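Local coordinates for protein coronin (Toxoplasma gondii, PDB 4OZU) that probably binds actin filaments and is represented here by the WD40 beta-propeller domain of the longer coronin protein, at residues Asn159-Glu164 with Met374-Trp379; Leu134-Asn139 with Gly144-Gly149; Ser181-Leu186 with Gly382-Ile387; Thr97-Glu100 with Val104-Trp107. All blocks are in the same frame, centred on the assembly; numbering follows the deposited sequence.

Overall arrangement
From the N terminus, contact 4 comes first, closing the short hairpin of strands 94-99 and 104-108 in one propeller blade. Contact 2 follows in the next blade, where strands 133-138 and 145-150 form another hairpin; the two blades pack together, Trp138 lying against Ile106. Contacts 1 and 3 are long-range. Contact 1 joins the turn after strand 154-159 to helix 376-380, and contact 3 joins the turn after strand 175-180 to the chain that follows this helix. Their segments alternate along the sequence, so the two closures cross. Together they fasten the C-terminal part of the domain across two neighbouring blades, with contact 2 touching both through Gly144 and Asn139.

Contact 1: Asn159-Glu164 with Met374-Trp379; sequences NVEKNE and MTAEEW
Asn159 and Glu161 lie in the turn joining strands 154-159 and 164-170 of a WD40 propeller blade, and they approach Ala376 in the first turn of the short helix 376-380. Water carries the polar part of the contact. Water 2 donates to Glu161 OE1 at 2.6 Å and accepts from Ala376 N at 2.9 Å; a first-turn amide has no earlier helical carbonyl to bind, and the glutamate reaches it through this solvent molecule. Water 1 gives a hydrogen to Glu377 OE2 at 2.8 Å and takes a weak bond from Asn159 ND2.

Direct packing is light. The small methyl of Ala376 points at the turn, with Glu161 OE1 4.0 Å from Ala376 CB and the amide of Asn159 a little farther off. Glu161 arrives there because CG stands anti to its carbonyl carbon (chi1 -58°) and the chain runs extended beyond it.

Each side is also braced internally. Asn163 and Glu164 both face Asn159 in a G1 beta bulge; asparagine readily adopts the positive phi found at Asn163. Lys162 NZ forms a salt bridge with Glu164 OE1. Beyond the contact, Trp379 makes a cation-pi interaction with Arg202, holding the helix to the next blade.

Thr375 and Glu378 start the helix with a capping box. Glu378 N donates to Thr375 OG1 at 3.1 Å, and Thr375 N returns a bond to Glu378 OE1, also 3.1 Å, meeting it from 48° above the carboxylate plane.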
# COMPACT_ATOMS: atom_id res chain seq x y z
N ASN A 159 5.64 -12.87 13.67
CA ASN A 159 4.49 -12.87 14.57
C ASN A 159 4.74 -11.80 15.62
O ASN A 159 5.48 -12.02 16.58
CB ASN A 159 4.30 -14.25 15.21
CG ASN A 159 3.09 -14.32 16.14
OD1 ASN A 159 2.48 -13.30 16.49
ND2 ASN A 159 2.73 -15.53 16.54
N VAL A 160 4.16 -10.62 15.45
CA VAL A 160 4.51 -9.49 16.30
C VAL A 160 4.11 -9.73 17.75
O VAL A 160 4.77 -9.23 18.66
CB VAL A 160 3.86 -8.16 15.81
CG1 VAL A 160 4.27 -7.87 14.37
CG2 VAL A 160 2.36 -8.21 15.93
N GLU A 161 3.05 -10.50 17.96
CA GLU A 161 2.57 -10.82 19.30
C GLU A 161 3.65 -11.52 20.12
O GLU A 161 3.85 -11.23 21.29
CB GLU A 161 1.33 -11.70 19.25
CG GLU A 161 0.16 -11.10 18.48
CD GLU A 161 -1.00 -12.06 18.37
OE1 GLU A 161 -1.39 -12.40 17.23
OE2 GLU A 161 -1.53 -12.49 19.42
N LYS A 162 4.34 -12.46 19.47
CA LYS A 162 5.36 -13.27 20.13
C LYS A 162 6.77 -12.74 19.89
O LYS A 162 7.74 -13.30 20.40
CB LYS A 162 5.26 -14.72 19.65
CG LYS A 162 3.95 -15.41 20.01
CD LYS A 162 3.86 -16.80 19.40
CE LYS A 162 4.89 -17.76 20.00
NZ LYS A 162 4.81 -19.11 19.39
N ASN A 163 6.88 -11.66 19.12
CA ASN A 163 8.18 -11.15 18.68
C ASN A 163 8.99 -12.29 18.09
O ASN A 163 10.14 -12.53 18.48
CB ASN A 163 8.92 -10.49 19.84
CG ASN A 163 9.87 -9.40 19.37
OD1 ASN A 163 10.58 -9.56 18.38
ND2 ASN A 163 9.88 -8.27 20.07
N GLU A 164 8.37 -13.01 17.16
CA GLU A 164 8.96 -14.21 16.57
C GLU A 164 9.08 -14.10 15.06
O GLU A 164 8.08 -13.99 14.35
CB GLU A 164 8.12 -15.44 16.94
CG GLU A 164 8.68 -16.75 16.41
CD GLU A 164 7.77 -17.93 16.71
OE1 GLU A 164 6.68 -17.72 17.28
OE2 GLU A 164 8.15 -19.07 16.38
N MET A 374 -8.92 -14.38 10.77
CA MET A 374 -8.21 -15.45 11.45
C MET A 374 -7.28 -14.92 12.54
O MET A 374 -6.67 -13.86 12.38
CB MET A 374 -7.37 -16.26 10.45
CG MET A 374 -8.17 -17.00 9.42
SD MET A 374 -7.10 -17.80 8.22
CE MET A 374 -6.69 -16.42 7.16
N THR A 375 -7.20 -15.65 13.64
CA THR A 375 -6.12 -15.46 14.60
C THR A 375 -4.84 -16.07 14.02
O THR A 375 -4.91 -16.90 13.11
CB THR A 375 -6.42 -16.12 15.94
OG1 THR A 375 -6.46 -17.54 15.77
CG2 THR A 375 -7.75 -15.62 16.50
N ALA A 376 -3.69 -15.67 14.54
CA ALA A 376 -2.43 -16.23 14.07
C ALA A 376 -2.44 -17.75 14.26
O ALA A 376 -1.99 -18.50 13.40
CB ALA A 376 -1.26 -15.62 14.82
N GLU A 377 -2.98 -18.19 15.39
CA GLU A 377 -3.00 -19.61 15.72
C GLU A 377 -3.84 -20.38 14.70
O GLU A 377 -3.45 -21.47 14.28
CB GLU A 377 -3.53 -19.82 17.14
CG GLU A 377 -2.60 -19.33 18.25
CD GLU A 377 -2.32 -17.83 18.19
OE1 GLU A 377 -3.27 -17.05 17.95
OE2 GLU A 377 -1.14 -17.44 18.38
N GLU A 378 -4.98 -19.82 14.31
CA GLU A 378 -5.83 -20.45 13.30
C GLU A 378 -5.12 -20.53 11.95
O GLU A 378 -5.18 -21.54 11.26
CB GLU A 378 -7.15 -19.67 13.14
CG GLU A 378 -8.14 -19.88 14.29
CD GLU A 378 -9.29 -18.89 14.25
OE1 GLU A 378 -9.22 -17.93 13.46
OE2 GLU A 378 -10.28 -19.05 15.00
N TRP A 379 -4.43 -19.45 11.60
CA TRP A 379 -3.70 -19.37 10.34
C TRP A 379 -2.59 -20.42 10.28
O TRP A 379 -2.39 -21.07 9.26
CB TRP A 379 -3.15 -17.97 10.17
CG TRP A 379 -2.54 -17.64 8.85
CD1 TRP A 379 -3.18 -17.56 7.65
CD2 TRP A 379 -1.18 -17.28 8.61
NE1 TRP A 379 -2.30 -17.18 6.67
CE2 TRP A 379 -1.06 -17.00 7.23
CE3 TRP A 379 -0.05 -17.17 9.42
CZ2 TRP A 379 0.14 -16.63 6.65
CZ3 TRP A 379 1.15 -16.80 8.84
CH2 TRP A 379 1.24 -16.54 7.47
O HOH W 1 -0.02 -14.93 18.57
O HOH W 2 -3.61 -13.46 16.45

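Contact 2: Leu134-Asn139 with Gly144-Gly149; sequences LSAEWN and GILASG
An antiparallel hairpin, strands 133-138 and 145-150 of one blade, pairs Glu137 with Ala147 at its middle. Glu137 N donates to Ala147 O at 2.9 Å and Ala147 N to Glu137 O at 2.8 Å, both nearly straight. Toward the turn Asn139 N reaches Ile145 O, and CB of Asn139 lies beside CB of Ile145, the two side chains pointing the same way. The asparagine's amide suits the turn: OD1 accepts from Ala141 N and Val142 N, while ND2 binds Gly184 O in the next blade.

On the face carrying Trp138 and Leu146, the leucine sets CD1 over the indole, 4.0 Å from the centroid of the six-membered ring and 9° off its normal, a CH-pi contact. Trp138 NE1 bonds Asn86 O in the preceding blade. Glu137, bent at chi2 (-83°), turns its carboxylate to Lys179.

At the far end Leu134 and Ser135 both face Gly149. Leu134 N donates to Gly149 O at 2.7 Å, and with no side chain on the glycine, Ser135 OG can sit 3.0 Å from Gly149 N, which gives it a weak bond. This irregularity is a classic beta bulge, set in the inner hairpin of a four-stranded WD40 propeller blade.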
# COMPACT_ATOMS: atom_id res chain seq x y z
N LEU A 134 13.21 -2.34 3.89
CA LEU A 134 12.61 -1.50 2.87
C LEU A 134 11.09 -1.59 2.82
O LEU A 134 10.45 -0.79 2.15
CB LEU A 134 13.17 -1.87 1.50
CG LEU A 134 14.69 -1.79 1.33
CD1 LEU A 134 15.08 -2.26 -0.06
CD2 LEU A 134 15.19 -0.37 1.58
N SER A 135 10.53 -2.58 3.50
CA SER A 135 9.09 -2.72 3.54
C SER A 135 8.63 -3.35 4.84
O SER A 135 9.37 -4.09 5.47
CB SER A 135 8.59 -3.54 2.35
OG SER A 135 9.11 -4.85 2.38
N ALA A 136 7.41 -3.03 5.23
CA ALA A 136 6.77 -3.64 6.38
C ALA A 136 5.28 -3.70 6.07
O ALA A 136 4.60 -2.67 6.10
CB ALA A 136 7.04 -2.85 7.64
N GLU A 137 4.80 -4.89 5.76
CA GLU A 137 3.43 -5.08 5.29
C GLU A 137 2.65 -6.06 6.17
O GLU A 137 3.08 -7.19 6.42
CB GLU A 137 3.42 -5.59 3.85
CG GLU A 137 3.90 -4.56 2.83
CD GLU A 137 2.81 -3.59 2.39
OE1 GLU A 137 1.62 -3.84 2.66
OE2 GLU A 137 3.16 -2.56 1.76
N TRP A 138 1.49 -5.60 6.63
CA TRP A 138 0.62 -6.40 7.46
C TRP A 138 -0.22 -7.37 6.64
O TRP A 138 -0.75 -7.00 5.59
CB TRP A 138 -0.34 -5.51 8.25
CG TRP A 138 0.28 -4.56 9.20
CD1 TRP A 138 0.56 -3.24 8.98
CD2 TRP A 138 0.66 -4.83 10.55
NE1 TRP A 138 1.10 -2.68 10.11
CE2 TRP A 138 1.17 -3.63 11.09
CE3 TRP A 138 0.62 -5.97 11.36
CZ2 TRP A 138 1.64 -3.55 12.40
CZ3 TRP A 138 1.09 -5.89 12.65
CH2 TRP A 138 1.59 -4.68 13.16
N ASN A 139 -0.35 -8.59 7.15
CA ASN A 139 -1.28 -9.55 6.58
C ASN A 139 -2.70 -8.99 6.64
O ASN A 139 -3.13 -8.52 7.69
CB ASN A 139 -1.18 -10.87 7.33
CG ASN A 139 -1.93 -11.99 6.63
OD1 ASN A 139 -3.15 -11.92 6.46
ND2 ASN A 139 -1.19 -13.01 6.23
N GLY A 144 -1.54 -9.80 13.73
CA GLY A 144 -0.22 -10.04 14.29
C GLY A 144 0.83 -10.54 13.32
O GLY A 144 1.97 -10.75 13.73
N ILE A 145 0.46 -10.75 12.06
CA ILE A 145 1.40 -11.27 11.07
C ILE A 145 1.87 -10.15 10.15
O ILE A 145 1.07 -9.43 9.56
CB ILE A 145 0.78 -12.40 10.22
CG1 ILE A 145 0.33 -13.56 11.12
CG2 ILE A 145 1.76 -12.89 9.16
CD1 ILE A 145 1.43 -14.18 11.97
N LEU A 146 3.19 -10.01 10.02
CA LEU A 146 3.80 -8.97 9.22
C LEU A 146 4.95 -9.52 8.40
O LEU A 146 5.67 -10.41 8.86
CB LEU A 146 4.27 -7.83 10.14
CG LEU A 146 5.08 -6.68 9.53
CD1 LEU A 146 4.67 -5.36 10.17
CD2 LEU A 146 6.57 -6.92 9.72
N ALA A 147 5.13 -9.00 7.18
CA ALA A 147 6.29 -9.34 6.36
C ALA A 147 7.20 -8.13 6.17
O ALA A 147 6.71 -7.03 5.92
CB ALA A 147 5.85 -9.87 5.01
N SER A 148 8.51 -8.33 6.29
CA SER A 148 9.45 -7.24 6.06
C SER A 148 10.49 -7.66 5.03
O SER A 148 11.05 -8.75 5.10
CB SER A 148 10.13 -6.82 7.37
OG SER A 148 11.23 -7.66 7.67
N GLY A 149 10.72 -6.77 4.07
CA GLY A 149 11.69 -7.00 3.01
C GLY A 149 12.95 -6.20 3.25
O GLY A 149 12.91 -5.00 3.55

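Contact 3: Ser181-Leu186 with Gly382-Ile387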
# COMPACT_ATOMS: atom_id res chain seq x y z
N SER A 181 -1.18 -11.31 -0.70
CA SER A 181 -2.46 -11.70 -1.29
C SER A 181 -3.61 -11.32 -0.37
O SER A 181 -3.48 -11.38 0.84
CB SER A 181 -2.48 -13.21 -1.54
OG SER A 181 -3.78 -13.65 -1.87
N TRP A 182 -4.76 -10.96 -0.95
CA TRP A 182 -5.94 -10.69 -0.15
C TRP A 182 -6.48 -11.95 0.53
O TRP A 182 -7.30 -11.87 1.45
CB TRP A 182 -7.01 -10.04 -1.01
CG TRP A 182 -6.68 -8.62 -1.25
CD1 TRP A 182 -6.04 -8.10 -2.33
CD2 TRP A 182 -6.92 -7.52 -0.36
NE1 TRP A 182 -5.87 -6.75 -2.18
CE2 TRP A 182 -6.40 -6.37 -0.98
CE3 TRP A 182 -7.51 -7.41 0.90
CZ2 TRP A 182 -6.48 -5.11 -0.38
CZ3 TRP A 182 -7.58 -6.15 1.49
CH2 TRP A 182 -7.06 -5.03 0.85
N LYS A 183 -6.01 -13.11 0.09
CA LYS A 183 -6.31 -14.37 0.74
C LYS A 183 -5.49 -14.53 2.03
O LYS A 183 -5.84 -15.31 2.90
CB LYS A 183 -6.03 -15.53 -0.21
CG LYS A 183 -6.38 -16.90 0.31
CD LYS A 183 -6.33 -17.93 -0.82
CE LYS A 183 -6.54 -19.35 -0.31
NZ LYS A 183 -6.51 -20.34 -1.42
N GLY A 184 -4.39 -13.80 2.11
CA GLY A 184 -3.54 -13.80 3.28
C GLY A 184 -2.56 -14.96 3.36
O GLY A 184 -1.88 -15.13 4.38
N ASP A 185 -2.46 -15.76 2.30
CA ASP A 185 -1.65 -16.97 2.38
C ASP A 185 -0.29 -16.81 1.71
O ASP A 185 0.69 -17.42 2.14
CB ASP A 185 -2.40 -18.16 1.76
CG ASP A 185 -2.77 -17.96 0.31
OD1 ASP A 185 -2.83 -16.80 -0.15
OD2 ASP A 185 -3.04 -18.98 -0.35
N LEU A 186 -0.23 -15.98 0.67
CA LEU A 186 0.98 -15.83 -0.13
C LEU A 186 1.45 -14.38 -0.16
O LEU A 186 0.65 -13.45 -0.03
CB LEU A 186 0.73 -16.31 -1.56
CG LEU A 186 0.35 -17.79 -1.71
CD1 LEU A 186 0.02 -18.13 -3.16
CD2 LEU A 186 1.47 -18.69 -1.19
N GLY A 382 -3.35 -23.81 9.23
CA GLY A 382 -3.57 -24.00 7.80
C GLY A 382 -4.90 -23.45 7.29
O GLY A 382 -5.29 -23.72 6.15
N GLU A 383 -5.59 -22.68 8.12
CA GLU A 383 -6.87 -22.11 7.72
C GLU A 383 -6.67 -21.00 6.71
O GLU A 383 -5.65 -20.30 6.73
CB GLU A 383 -7.62 -21.57 8.94
CG GLU A 383 -8.07 -22.65 9.92
CD GLU A 383 -8.79 -22.07 11.13
OE1 GLU A 383 -9.63 -21.17 10.95
OE2 GLU A 383 -8.51 -22.53 12.25
N ASN A 384 -7.66 -20.86 5.83
CA ASN A 384 -7.72 -19.74 4.89
C ASN A 384 -9.12 -19.18 4.84
O ASN A 384 -9.83 -19.33 3.84
CB ASN A 384 -7.27 -20.16 3.49
CG ASN A 384 -5.83 -20.60 3.44
OD1 ASN A 384 -4.91 -19.79 3.62
ND2 ASN A 384 -5.61 -21.88 3.21
N LYS A 385 -9.53 -18.53 5.92
CA LYS A 385 -10.82 -17.86 5.97
C LYS A 385 -10.74 -16.53 5.23
O LYS A 385 -9.85 -15.72 5.49
CB LYS A 385 -11.27 -17.64 7.42
CG LYS A 385 -11.26 -18.89 8.29
CD LYS A 385 -12.38 -19.85 7.93
CE LYS A 385 -12.46 -21.01 8.92
NZ LYS A 385 -11.23 -21.85 8.92
N ALA A 386 -11.68 -16.30 4.31
CA ALA A 386 -11.71 -15.06 3.53
C ALA A 386 -11.82 -13.85 4.45
O ALA A 386 -12.40 -13.96 5.54
CB ALA A 386 -12.86 -15.09 2.54
N ILE A 387 -11.27 -12.72 4.03
CA ILE A 387 -11.30 -11.52 4.88
C ILE A 387 -12.73 -11.15 5.23
O ILE A 387 -13.68 -11.42 4.48
CB ILE A 387 -10.61 -10.30 4.22
CG1 ILE A 387 -11.24 -9.97 2.86
CG2 ILE A 387 -9.12 -10.54 4.08
CD1 ILE A 387 -11.02 -8.51 2.46
O HOH W 3 -9.83 -13.07 1.38
O HOH W 4 -4.46 -17.28 4.65
O HOH W 5 -8.16 -16.54 3.37
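The C-terminal segment that follows helix 376-380 runs over the turn between strands 175-180 and 187-191, meeting it chiefly at Trp182 with Ile387 and Lys183 with Asn384. Ser181 to Gly184 make a type I beta turn, tightened by an ST turn in which Ser181 OG accepts from Lys183 N; Gly184 follows with positive phi, a conformation glycine takes easily.

At one end Ile387 uses two branches: its CD1 lies 4.0 Å from Trp182 CE3, and its CG2 is 3.5 Å from the backbone Trp182 O. This fork depends on chi1 (57°), which puts CG1 between the backbone N and the carbonyl carbon. At the other end the extended Lys183 lays its CE 4.0 Å from Asn384 CB, using the aliphatic part of its chain. Asn384 OD1 also nears Asp185 CB, at 3.5 Å, and accepts from Arg202 NH2.

Three waters fill the seam. Water 3 donates to Trp182 O and accepts from Ile387 N at 3.0 Å. Water 4 donates to Lys183 O and, at 2.8 Å, to Asn384 OD1, while water 5 donates to Lys183 O at 2.7 Å and weakly to Lys385 O.

The two segments are thus joined by packing and by water bridges that end mostly on backbone carbonyls, while Arg202, which bonds Glu383 O and Asn384 OD1, adds a direct hold from outside.

Contact 4: Thr97-Glu100 with Val104-Trp107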
# COMPACT_ATOMS: atom_id res chain seq x y z
N THR A 97 6.81 0.70 11.27
CA THR A 97 7.79 1.37 10.42
C THR A 97 8.97 0.44 10.16
O THR A 97 9.37 -0.33 11.03
CB THR A 97 8.32 2.66 11.05
OG1 THR A 97 8.96 2.36 12.29
CG2 THR A 97 7.20 3.66 11.27
N ALA A 98 9.49 0.53 8.95
CA ALA A 98 10.76 -0.09 8.58
C ALA A 98 11.81 1.00 8.52
O ALA A 98 11.55 2.08 8.00
CB ALA A 98 10.65 -0.79 7.24
N CYS A 99 13.00 0.72 9.03
CA CYS A 99 14.02 1.74 9.18
C CYS A 99 15.36 1.33 8.57
O CYS A 99 15.70 0.13 8.50
CB CYS A 99 14.20 2.06 10.66
SG CYS A 99 15.29 3.44 11.01
N GLU A 100 16.12 2.32 8.12
CA GLU A 100 17.45 2.08 7.57
C GLU A 100 18.38 1.46 8.59
O GLU A 100 19.41 0.90 8.22
CB GLU A 100 18.07 3.38 7.05
CG GLU A 100 17.74 3.70 5.60
CD GLU A 100 18.66 4.75 5.00
OE1 GLU A 100 19.33 5.47 5.78
OE2 GLU A 100 18.72 4.85 3.76
N VAL A 104 12.53 -3.12 12.49
CA VAL A 104 11.11 -2.88 12.28
C VAL A 104 10.49 -2.60 13.65
O VAL A 104 10.68 -3.37 14.59
CB VAL A 104 10.40 -4.07 11.60
CG1 VAL A 104 8.90 -3.79 11.44
CG2 VAL A 104 11.01 -4.35 10.24
N ARG A 105 9.77 -1.49 13.75
CA ARG A 105 9.19 -1.05 15.01
C ARG A 105 7.67 -1.05 14.92
O ARG A 105 7.11 -0.55 13.95
CB ARG A 105 9.69 0.35 15.37
CG ARG A 105 11.18 0.39 15.70
CD ARG A 105 11.69 1.81 15.87
NE ARG A 105 13.08 1.84 16.31
CZ ARG A 105 14.13 1.77 15.49
NH1 ARG A 105 13.96 1.66 14.18
NH2 ARG A 105 15.37 1.81 15.99
N ILE A 106 7.01 -1.63 15.92
CA ILE A 106 5.56 -1.60 16.02
C ILE A 106 5.19 -0.53 17.04
O ILE A 106 5.71 -0.52 18.16
CB ILE A 106 4.96 -2.96 16.45
CG1 ILE A 106 5.57 -4.11 15.63
CG2 ILE A 106 3.45 -2.94 16.29
CD1 ILE A 106 5.45 -3.95 14.14
N TRP A 107 4.29 0.36 16.65
CA TRP A 107 3.91 1.50 17.47
C TRP A 107 2.45 1.43 17.89
O TRP A 107 1.61 0.95 17.13
CB TRP A 107 4.15 2.79 16.70
CG TRP A 107 5.55 2.99 16.26
CD1 TRP A 107 6.06 2.75 15.02
CD2 TRP A 107 6.64 3.48 17.05
NE1 TRP A 107 7.39 3.07 14.99
CE2 TRP A 107 7.77 3.52 16.22
CE3 TRP A 107 6.76 3.90 18.38
CZ2 TRP A 107 9.02 3.95 16.68
CZ3 TRP A 107 7.99 4.33 18.83
CH2 TRP A 107 9.10 4.35 17.98
O HOH W 6 11.56 1.16 12.42
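Thr97 and Arg105 exchange a pair of backbone hydrogen bonds: Thr97 N to Arg105 O and Arg105 N to Thr97 O, each 3.0 Å long with an N-H...O angle of 163°. A side-chain bond runs alongside. Trp107 NE1 donates to Thr97 OG1 at 3.2 Å, and the hydroxyl lies at the indole edge, only 5° from the ring plane. With chi1 at 61°, OG1 is turned to the tryptophan and also bonds His78 NE2 and water 6, the latter at 2.9 Å. Water 6 in turn accepts from Arg105 NH1, linking the threonine to the guanidinium, whose NH2 forms a salt bridge with Asp101.

His78, Thr97 and Trp107 match three members of the Asp-His-Ser/Thr-Trp tetrad of WD40 repeats, and Asp101, six residues before the tryptophan, stands in the sequence place of the fourth. Threonine fits because one side chain offers a hydroxyl to both rings and a methyl for packing: Thr97 CG2 lies 3.8 Å from Trp107 NE1.

Further along the hairpin, Cys99 CB meets the edge of the Arg105 guanidinium near its plane, 3.6 Å from NH1. The arginine runs extended from CG to NE, which carries its charged end along the sheet to that cysteine. On the face holding Ala98 and Val104 the packing is plainer. Val104 CG1 comes within 3.5 Å of Thr97 O, Val104 CA makes a CA-H...O contact with the same oxygen, and the small Ala98 and branched Val104 both touch Val133 of the next blade.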